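Local coordinates for intimin adherence protein (Escherichia coli O157:H7, PDB 3NCX) that probably fastens the bacterium to host intestinal cells by binding the translocated receptor Tir through its surface-exposed C-terminal region, at residues I31-G36 with N135-Y140; G36-K41 with G65-N70. The protein carries 1 engineered substitution. All blocks are in the same frame, centred on the assembly; numbering follows the deposited sequence.

How the contacts relate
Contact 1 lies where the Ig-like part of the chain meets the C-type lectin-like part; contact 2 lies just inside the Ig-like part. Their centres are about 10 Å apart, and they share Gly36. Contact 1 joins 31-36 to 135-140, between helix 121-131 and strand 147-149. Contact 2 pairs 36-41 with 65-70; 36-41 starts at the last residue of 31-36, and 65-70 follows well before 135-140. Strand 32-33 runs beside strand 97-103 in a small mixed sheet. The Tyr137 ring packs against Gln37. Contact 2 is one strand pair of the Ig-like sheet, and contact 1 joins the turn before strand 37-43 to a loop of the lectin-like domain.

Contact 1: I31-G36 with N135-Y140; sequences IWLQYG and NKYSHY
Tyr35 stacks on His139 in a contact between domains, where the turn leading into the Ig-like sheet meets a loop of the lectin-like domain. The two rings lie face to face, with centroids 3.7 Å apart and planes 15° from parallel. Gln34 CG lies over the other face of the Tyr35 ring, which is therefore held between two neighbours. Leu33 to Gly36 form a type II beta turn, closed by the bond from Gly36 N to Leu33 O. The turn presents the Gln34 carbonyl to Tyr140, whose OH donates to Gln34 O at 2.8 Å. This donor sits 31° out of the carbonyl plane. Tyr140 OH also lies at the edge of the Tyr35 ring. At the end of the turn, Gly36 CA sits over one face of the Tyr137 ring, 4.1 Å from its centroid, in a CH-pi contact. Leu33 has CG anti to its backbone N (chi1 163°), and its two methyls meet different tyrosines. CD2 is 4.1 Å from Tyr137 CD1, and CD1 is 4.2 Å from Tyr140 CE1. A water bridges Tyr35 O and His139 N. Tyr137 OH is hydrogen-bonded to Trp131 O, at the end of helix 121-131.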
ATOM      1  N   ILE A  31       6.970   0.746   5.004  1.00 22.39           N
ATOM      2  CA  ILE A  31       7.009   0.361   3.598  1.00 21.52           C
ATOM      3  C   ILE A  31       5.593   0.273   3.035  1.00 19.62           C
ATOM      4  O   ILE A  31       4.676  -0.201   3.704  1.00 15.70           O
ATOM      5  CB  ILE A  31       7.756  -0.970   3.386  1.00 17.11           C
ATOM      6  CG1 ILE A  31       7.138  -2.077   4.242  1.00 18.86           C
ATOM      7  CG2 ILE A  31       9.229  -0.805   3.720  1.00 17.16           C
ATOM      8  CD1 ILE A  31       7.814  -3.425   4.079  1.00 17.59           C
ATOM      9  N   TRP A  32       5.419   0.742   1.804  1.00 20.38           N
ATOM     10  CA  TRP A  32       4.087   0.853   1.228  1.00 17.41           C
ATOM     11  C   TRP A  32       3.822  -0.100   0.071  1.00 17.67           C
ATOM     12  O   TRP A  32       4.715  -0.425  -0.710  1.00 22.31           O
ATOM     13  CB  TRP A  32       3.826   2.286   0.759  1.00 15.95           C
ATOM     14  CG  TRP A  32       3.710   3.287   1.866  1.00 22.04           C
ATOM     15  CD1 TRP A  32       3.858   3.058   3.204  1.00 18.51           C
ATOM     16  CD2 TRP A  32       3.418   4.681   1.726  1.00 22.55           C
ATOM     17  NE1 TRP A  32       3.676   4.226   3.907  1.00 20.75           N
ATOM     18  CE2 TRP A  32       3.406   5.237   3.020  1.00 23.38           C
ATOM     19  CE3 TRP A  32       3.165   5.513   0.631  1.00 19.53           C
ATOM     20  CZ2 TRP A  32       3.153   6.586   3.249  1.00 25.03           C
ATOM     21  CZ3 TRP A  32       2.915   6.852   0.859  1.00 20.03           C
ATOM     22  CH2 TRP A  32       2.910   7.376   2.157  1.00 23.67           C
ATOM     23  N   LEU A  33       2.576  -0.550  -0.016  1.00 15.90           N
ATOM     24  CA  LEU A  33       2.049  -1.152  -1.226  1.00 16.68           C
ATOM     25  C   LEU A  33       1.179  -0.102  -1.895  1.00 14.72           C
ATOM     26  O   LEU A  33       0.220   0.381  -1.292  1.00 12.39           O
ATOM     27  CB  LEU A  33       1.197  -2.375  -0.896  1.00 15.41           C
ATOM     28  CG  LEU A  33       0.279  -2.818  -2.037  1.00  9.28           C
ATOM     29  CD1 LEU A  33       1.098  -3.243  -3.246  1.00  9.56           C
ATOM     30  CD2 LEU A  33      -0.651  -3.932  -1.589  1.00 11.35           C
ATOM     31  N   GLN A  34       1.509   0.268  -3.128  1.00 16.07           N
ATOM     32  CA  GLN A  34       0.709   1.266  -3.824  1.00 17.63           C
ATOM     33  C   GLN A  34      -0.742   0.806  -3.889  1.00 19.94           C
ATOM     34  O   GLN A  34      -1.024  -0.327  -4.281  1.00 15.09           O
ATOM     35  CB  GLN A  34       1.240   1.534  -5.232  1.00 13.82           C
ATOM     36  CG  GLN A  34       0.526   2.681  -5.933  1.00 16.15           C
ATOM     37  CD  GLN A  34       1.047   2.931  -7.335  1.00 22.09           C
ATOM     38  OE1 GLN A  34       1.145   4.076  -7.777  1.00 16.87           O
ATOM     39  NE2 GLN A  34       1.377   1.857  -8.044  1.00 22.34           N
ATOM     40  N   TYR A  35      -1.650   1.690  -3.486  1.00 20.81           N
ATOM     41  CA  TYR A  35      -3.082   1.406  -3.499  1.00 15.67           C
ATOM     42  C   TYR A  35      -3.489   0.533  -2.319  1.00 17.59           C
ATOM     43  O   TYR A  35      -4.598   0.002  -2.283  1.00 21.38           O
ATOM     44  CB  TYR A  35      -3.497   0.772  -4.826  1.00 16.83           C
ATOM     45  CG  TYR A  35      -3.141   1.622  -6.022  1.00 22.28           C
ATOM     46  CD1 TYR A  35      -2.502   1.072  -7.127  1.00 21.27           C
ATOM     47  CD2 TYR A  35      -3.441   2.978  -6.047  1.00 19.28           C
ATOM     48  CE1 TYR A  35      -2.171   1.850  -8.221  1.00 21.55           C
ATOM     49  CE2 TYR A  35      -3.115   3.763  -7.136  1.00 22.52           C
ATOM     50  CZ  TYR A  35      -2.481   3.194  -8.220  1.00 18.39           C
ATOM     51  OH  TYR A  35      -2.154   3.969  -9.307  1.00 17.49           O
ATOM     52  N   GLY A  36      -2.581   0.388  -1.359  1.00 14.25           N
ATOM     53  CA  GLY A  36      -2.914  -0.243  -0.096  1.00 14.88           C
ATOM     54  C   GLY A  36      -3.892   0.649   0.640  1.00 18.71           C
ATOM     55  O   GLY A  36      -3.929   1.858   0.401  1.00 17.44           O
ATOM     56  N   ASN A 135      -4.682  -8.601  -3.314  1.00 21.75           N
ATOM     57  CA  ASN A 135      -6.042  -8.601  -3.848  1.00 19.18           C
ATOM     58  C   ASN A 135      -7.120  -8.272  -2.815  1.00 21.90           C
ATOM     59  O   ASN A 135      -8.289  -8.101  -3.160  1.00 27.48           O
ATOM     60  CB  ASN A 135      -6.353  -9.926  -4.554  1.00 15.73           C
ATOM     61  CG  ASN A 135      -6.282 -11.121  -3.622  1.00 17.79           C
ATOM     62  OD1 ASN A 135      -6.667 -12.230  -3.991  1.00 20.76           O
ATOM     63  ND2 ASN A 135      -5.795 -10.901  -2.406  1.00 21.11           N
ATOM     64  N   LYS A 136      -6.726  -8.178  -1.550  1.00 16.82           N
ATOM     65  CA  LYS A 136      -7.658  -7.765  -0.508  1.00 24.28           C
ATOM     66  C   LYS A 136      -7.913  -6.263  -0.590  1.00 22.18           C
ATOM     67  O   LYS A 136      -8.690  -5.709   0.189  1.00 18.16           O
ATOM     68  CB  LYS A 136      -7.134  -8.145   0.878  1.00 25.31           C
ATOM     69  CG  LYS A 136      -7.266  -9.623   1.206  1.00 22.34           C
ATOM     70  CD  LYS A 136      -6.896  -9.895   2.652  1.00 24.39           C
ATOM     71  CE  LYS A 136      -7.233 -11.322   3.051  1.00 37.24           C
ATOM     72  NZ  LYS A 136      -8.681 -11.620   2.874  1.00 35.22           N
ATOM     73  N   TYR A 137      -7.252  -5.611  -1.541  1.00 17.64           N
ATOM     74  CA  TYR A 137      -7.411  -4.177  -1.745  1.00 18.22           C
ATOM     75  C   TYR A 137      -8.135  -3.887  -3.056  1.00 22.06           C
ATOM     76  O   TYR A 137      -7.977  -4.611  -4.043  1.00 20.11           O
ATOM     77  CB  TYR A 137      -6.054  -3.470  -1.688  1.00 15.63           C
ATOM     78  CG  TYR A 137      -5.378  -3.612  -0.343  1.00 19.07           C
ATOM     79  CD1 TYR A 137      -4.429  -4.600  -0.119  1.00 17.21           C
ATOM     80  CD2 TYR A 137      -5.705  -2.769   0.710  1.00 19.68           C
ATOM     81  CE1 TYR A 137      -3.817  -4.738   1.114  1.00 17.34           C
ATOM     82  CE2 TYR A 137      -5.099  -2.900   1.946  1.00 20.28           C
ATOM     83  CZ  TYR A 137      -4.157  -3.885   2.144  1.00 18.03           C
ATOM     84  OH  TYR A 137      -3.554  -4.014   3.375  1.00 12.54           O
ATOM     85  N   SER A 138      -8.935  -2.827  -3.049  1.00 15.13           N
ATOM     86  CA  SER A 138      -9.807  -2.495  -4.169  1.00 18.45           C
ATOM     87  C   SER A 138      -9.105  -2.556  -5.522  1.00 19.64           C
ATOM     88  O   SER A 138      -9.637  -3.109  -6.485  1.00 21.56           O
ATOM     89  CB  SER A 138     -10.417  -1.108  -3.963  1.00 13.32           C
ATOM     90  OG  SER A 138     -11.113  -0.688  -5.119  1.00 18.66           O
ATOM     91  N   HIS A 139      -7.908  -1.987  -5.584  1.00 21.54           N
ATOM     92  CA  HIS A 139      -7.191  -1.837  -6.844  1.00 19.99           C
ATOM     93  C   HIS A 139      -6.745  -3.173  -7.437  1.00 18.11           C
ATOM     94  O   HIS A 139      -6.409  -3.249  -8.617  1.00 17.36           O
ATOM     95  CB  HIS A 139      -5.984  -0.918  -6.650  1.00 19.21           C
ATOM     96  CG  HIS A 139      -5.457  -0.329  -7.922  1.00 21.55           C
ATOM     97  ND1 HIS A 139      -4.560  -0.987  -8.732  1.00 23.81           N
ATOM     98  CD2 HIS A 139      -5.700   0.863  -8.517  1.00 20.43           C
ATOM     99  CE1 HIS A 139      -4.274  -0.229  -9.777  1.00 22.96           C
ATOM    100  NE2 HIS A 139      -4.953   0.899  -9.669  1.00 19.98           N
ATOM    101  N   TYR A 140      -6.754  -4.225  -6.620  1.00 22.30           N
ATOM    102  CA  TYR A 140      -6.250  -5.531  -7.045  1.00 19.89           C
ATOM    103  C   TYR A 140      -7.272  -6.660  -6.884  1.00 20.91           C
ATOM    104  O   TYR A 140      -6.957  -7.824  -7.127  1.00 18.31           O
ATOM    105  CB  TYR A 140      -4.988  -5.895  -6.257  1.00 14.91           C
ATOM    106  CG  TYR A 140      -3.884  -4.865  -6.312  1.00 12.81           C
ATOM    107  CD1 TYR A 140      -3.626  -4.040  -5.225  1.00 14.64           C
ATOM    108  CD2 TYR A 140      -3.094  -4.722  -7.443  1.00 18.53           C
ATOM    109  CE1 TYR A 140      -2.611  -3.100  -5.265  1.00 16.49           C
ATOM    110  CE2 TYR A 140      -2.080  -3.782  -7.495  1.00 15.56           C
ATOM    111  CZ  TYR A 140      -1.842  -2.974  -6.403  1.00 17.76           C
ATOM    112  OH  TYR A 140      -0.832  -2.039  -6.447  1.00 12.99           O
TER
HETATM  113  O   HOH W   1      -7.047  -0.030  -3.647  1.00 14.31           O

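Contact 2: G36-K41 with G65-N70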
ATOM      1  N   GLY A  36      -2.581   0.388  -1.359  1.00 14.25           N
ATOM      2  CA  GLY A  36      -2.914  -0.243  -0.096  1.00 14.88           C
ATOM      3  C   GLY A  36      -3.892   0.649   0.640  1.00 18.71           C
ATOM      4  O   GLY A  36      -3.929   1.858   0.401  1.00 17.44           O
ATOM      5  N   GLN A  37      -4.686   0.069   1.533  1.00 15.91           N
ATOM      6  CA  GLN A  37      -5.757   0.820   2.180  1.00 16.05           C
ATOM      7  C   GLN A  37      -5.820   0.618   3.690  1.00 18.16           C
ATOM      8  O   GLN A  37      -5.442  -0.436   4.205  1.00 19.74           O
ATOM      9  CB  GLN A  37      -7.099   0.468   1.539  1.00 17.71           C
ATOM     10  CG  GLN A  37      -7.150   0.762   0.048  1.00 19.02           C
ATOM     11  CD  GLN A  37      -8.444   0.316  -0.593  1.00 14.51           C
ATOM     12  OE1 GLN A  37      -8.949  -0.770  -0.310  1.00 15.21           O
ATOM     13  NE2 GLN A  37      -8.994   1.157  -1.459  1.00 17.29           N
ATOM     14  N   PHE A  38      -6.308   1.635   4.393  1.00 15.91           N
ATOM     15  CA  PHE A  38      -6.421   1.578   5.846  1.00 19.90           C
ATOM     16  C   PHE A  38      -7.470   2.551   6.383  1.00 19.98           C
ATOM     17  O   PHE A  38      -7.730   3.596   5.785  1.00 16.68           O
ATOM     18  CB  PHE A  38      -5.062   1.838   6.502  1.00 17.48           C
ATOM     19  CG  PHE A  38      -4.456   3.167   6.148  1.00 17.50           C
ATOM     20  CD1 PHE A  38      -4.567   4.247   7.008  1.00 16.84           C
ATOM     21  CD2 PHE A  38      -3.765   3.335   4.958  1.00 17.34           C
ATOM     22  CE1 PHE A  38      -4.006   5.470   6.686  1.00 20.21           C
ATOM     23  CE2 PHE A  38      -3.201   4.555   4.630  1.00 11.78           C
ATOM     24  CZ  PHE A  38      -3.322   5.624   5.495  1.00 14.05           C
ATOM     25  N   LYS A  39      -8.067   2.196   7.516  1.00 21.50           N
ATOM     26  CA  LYS A  39      -9.133   2.993   8.114  1.00 22.49           C
ATOM     27  C   LYS A  39      -8.621   3.849   9.265  1.00 20.54           C
ATOM     28  O   LYS A  39      -8.215   3.327  10.305  1.00 18.71           O
ATOM     29  CB  LYS A  39     -10.250   2.082   8.627  1.00 24.44           C
ATOM     30  CG  LYS A  39     -10.760   1.072   7.613  1.00 25.81           C
ATOM     31  CD  LYS A  39     -11.786   1.683   6.675  1.00 36.94           C
ATOM     32  CE  LYS A  39     -13.050   2.074   7.424  1.00 43.11           C
ATOM     33  NZ  LYS A  39     -14.127   2.518   6.496  1.00 40.70           N
ATOM     34  N   LEU A  40      -8.643   5.166   9.079  1.00 19.37           N
ATOM     35  CA  LEU A  40      -8.333   6.094  10.158  1.00 17.86           C
ATOM     36  C   LEU A  40      -9.510   6.168  11.126  1.00 22.00           C
ATOM     37  O   LEU A  40     -10.657   6.319  10.706  1.00 21.31           O
ATOM     38  CB  LEU A  40      -8.014   7.483   9.604  1.00 19.00           C
ATOM     39  CG  LEU A  40      -6.683   7.629   8.864  1.00 19.53           C
ATOM     40  CD1 LEU A  40      -6.589   8.985   8.186  1.00 13.26           C
ATOM     41  CD2 LEU A  40      -5.515   7.419   9.816  1.00 13.79           C
ATOM     42  N   LYS A  41      -9.222   6.053  12.419  1.00 25.44           N
ATOM     43  CA  LYS A  41     -10.266   6.053  13.438  1.00 21.26           C
ATOM     44  C   LYS A  41     -10.350   7.391  14.163  1.00 26.36           C
ATOM     45  O   LYS A  41      -9.442   7.758  14.906  1.00 31.15           O
ATOM     46  CB  LYS A  41     -10.021   4.935  14.453  1.00 30.57           C
ATOM     47  CG  LYS A  41     -11.058   4.855  15.568  1.00 25.03           C
ATOM     48  CD  LYS A  41     -12.161   3.855  15.242  1.00 40.19           C
ATOM     49  CE  LYS A  41     -12.948   4.259  14.005  1.00 42.15           C
ATOM     50  NZ  LYS A  41     -13.913   3.202  13.592  1.00 43.76           N
ATOM     51  N   GLY A  65     -13.396   7.072   6.127  1.00 28.76           N
ATOM     52  CA  GLY A  65     -12.092   7.174   6.751  1.00 26.88           C
ATOM     53  C   GLY A  65     -11.080   6.239   6.118  1.00 28.76           C
ATOM     54  O   GLY A  65      -9.909   6.231   6.498  1.00 19.96           O
ATOM     55  N   LYS A  66     -11.532   5.445   5.151  1.00 26.48           N
ATOM     56  CA  LYS A  66     -10.635   4.561   4.417  1.00 19.33           C
ATOM     57  C   LYS A  66      -9.710   5.386   3.536  1.00 19.52           C
ATOM     58  O   LYS A  66     -10.164   6.166   2.701  1.00 17.64           O
ATOM     59  CB  LYS A  66     -11.419   3.568   3.559  1.00 26.19           C
ATOM     60  CG  LYS A  66     -10.538   2.546   2.849  1.00 26.38           C
ATOM     61  CD  LYS A  66     -11.266   1.880   1.692  1.00 20.06           C
ATOM     62  CE  LYS A  66     -12.476   1.093   2.168  1.00 30.16           C
ATOM     63  NZ  LYS A  66     -13.198   0.454   1.033  1.00 28.57           N
ATOM     64  N   VAL A  67      -8.408   5.210   3.733  1.00 25.52           N
ATOM     65  CA  VAL A  67      -7.408   5.952   2.979  1.00 18.80           C
ATOM     66  C   VAL A  67      -6.707   5.053   1.968  1.00 20.65           C
ATOM     67  O   VAL A  67      -6.285   3.944   2.297  1.00 19.00           O
ATOM     68  CB  VAL A  67      -6.351   6.576   3.911  1.00 14.72           C
ATOM     69  CG1 VAL A  67      -5.272   7.277   3.099  1.00 17.87           C
ATOM     70  CG2 VAL A  67      -7.006   7.542   4.881  1.00 16.14           C
ATOM     71  N   THR A  68      -6.588   5.539   0.738  1.00 21.89           N
ATOM     72  CA  THR A  68      -5.886   4.811  -0.310  1.00 21.81           C
ATOM     73  C   THR A  68      -4.590   5.520  -0.693  1.00 19.80           C
ATOM     74  O   THR A  68      -4.599   6.695  -1.061  1.00 21.04           O
ATOM     75  CB  THR A  68      -6.769   4.633  -1.561  1.00 19.05           C
ATOM     76  OG1 THR A  68      -7.915   3.841  -1.230  1.00 16.91           O
ATOM     77  CG2 THR A  68      -5.989   3.944  -2.670  1.00 19.55           C
ATOM     78  N   LEU A  69      -3.476   4.805  -0.592  1.00 19.46           N
ATOM     79  CA  LEU A  69      -2.179   5.352  -0.971  1.00 20.35           C
ATOM     80  C   LEU A  69      -2.046   5.391  -2.489  1.00 22.52           C
ATOM     81  O   LEU A  69      -2.370   4.422  -3.173  1.00 20.13           O
ATOM     82  CB  LEU A  69      -1.048   4.528  -0.355  1.00 18.39           C
ATOM     83  CG  LEU A  69      -0.957   4.586   1.171  1.00 18.18           C
ATOM     84  CD1 LEU A  69       0.022   3.552   1.706  1.00 18.89           C
ATOM     85  CD2 LEU A  69      -0.570   5.986   1.624  1.00 17.87           C
ATOM     86  N   ASN A  70      -1.573   6.517  -3.012  1.00 25.89           N
ATOM     87  CA  ASN A  70      -1.494   6.704  -4.454  1.00 19.70           C
ATOM     88  C   ASN A  70      -0.085   7.027  -4.940  1.00 22.30           C
ATOM     89  O   ASN A  70       0.269   6.728  -6.080  1.00 21.65           O
ATOM     90  CB  ASN A  70      -2.465   7.799  -4.903  1.00 17.29           C
ATOM     91  CG  ASN A  70      -3.912   7.468  -4.580  1.00 23.04           C
ATOM     92  OD1 ASN A  70      -4.335   6.314  -4.673  1.00 19.20           O
ATOM     93  ND2 ASN A  70      -4.678   8.484  -4.198  1.00 25.35           N
TER
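Phe38 and Val67 face each other as an antiparallel hydrogen-bonded pair. Val67 N donates to Phe38 O at 2.7 Å, and Phe38 N donates back to Val67 O at 3.1 Å. Val67 CB lies over one face of the Phe38 ring, toward its rim, 3.8 Å from the centroid. With CG between the backbone N and the carbonyl carbon (chi1 59°), the ring lies alongside Val67 and points the same way. The two methyls of Val67 divide their work: CG1 is 3.5 Å from Phe38 CZ, and CG2 is 3.6 Å from Leu40 CD1. Leu69 CG meets the edge of the Phe38 ring. These side chains form the buried face of an antiparallel strand pair in the bacterial Ig-like domain. Val17, Val61, Tyr89 and Ile91 from other strands pack around them. The other face carries Gln37, Thr68, Lys39 and Lys66. There Gln37 NE2 donates to Thr68 OG1 at 2.9 Å, and the hydroxyl oxygen lies 15° out of the Gln37 amide plane. The lysines touch by their aliphatic parts, Lys39 CD against Lys66 CB at 3.7 Å. Leu69 N to Gly36 O and Leu40 N to Gly65 O extend the ladder at its two ends. Gly65 has a positive phi (98°), a backbone shape that suits a residue without CB. Further out, weak hydrogen bonds join Gly65 N and Lys66 N to Asp62 OD2.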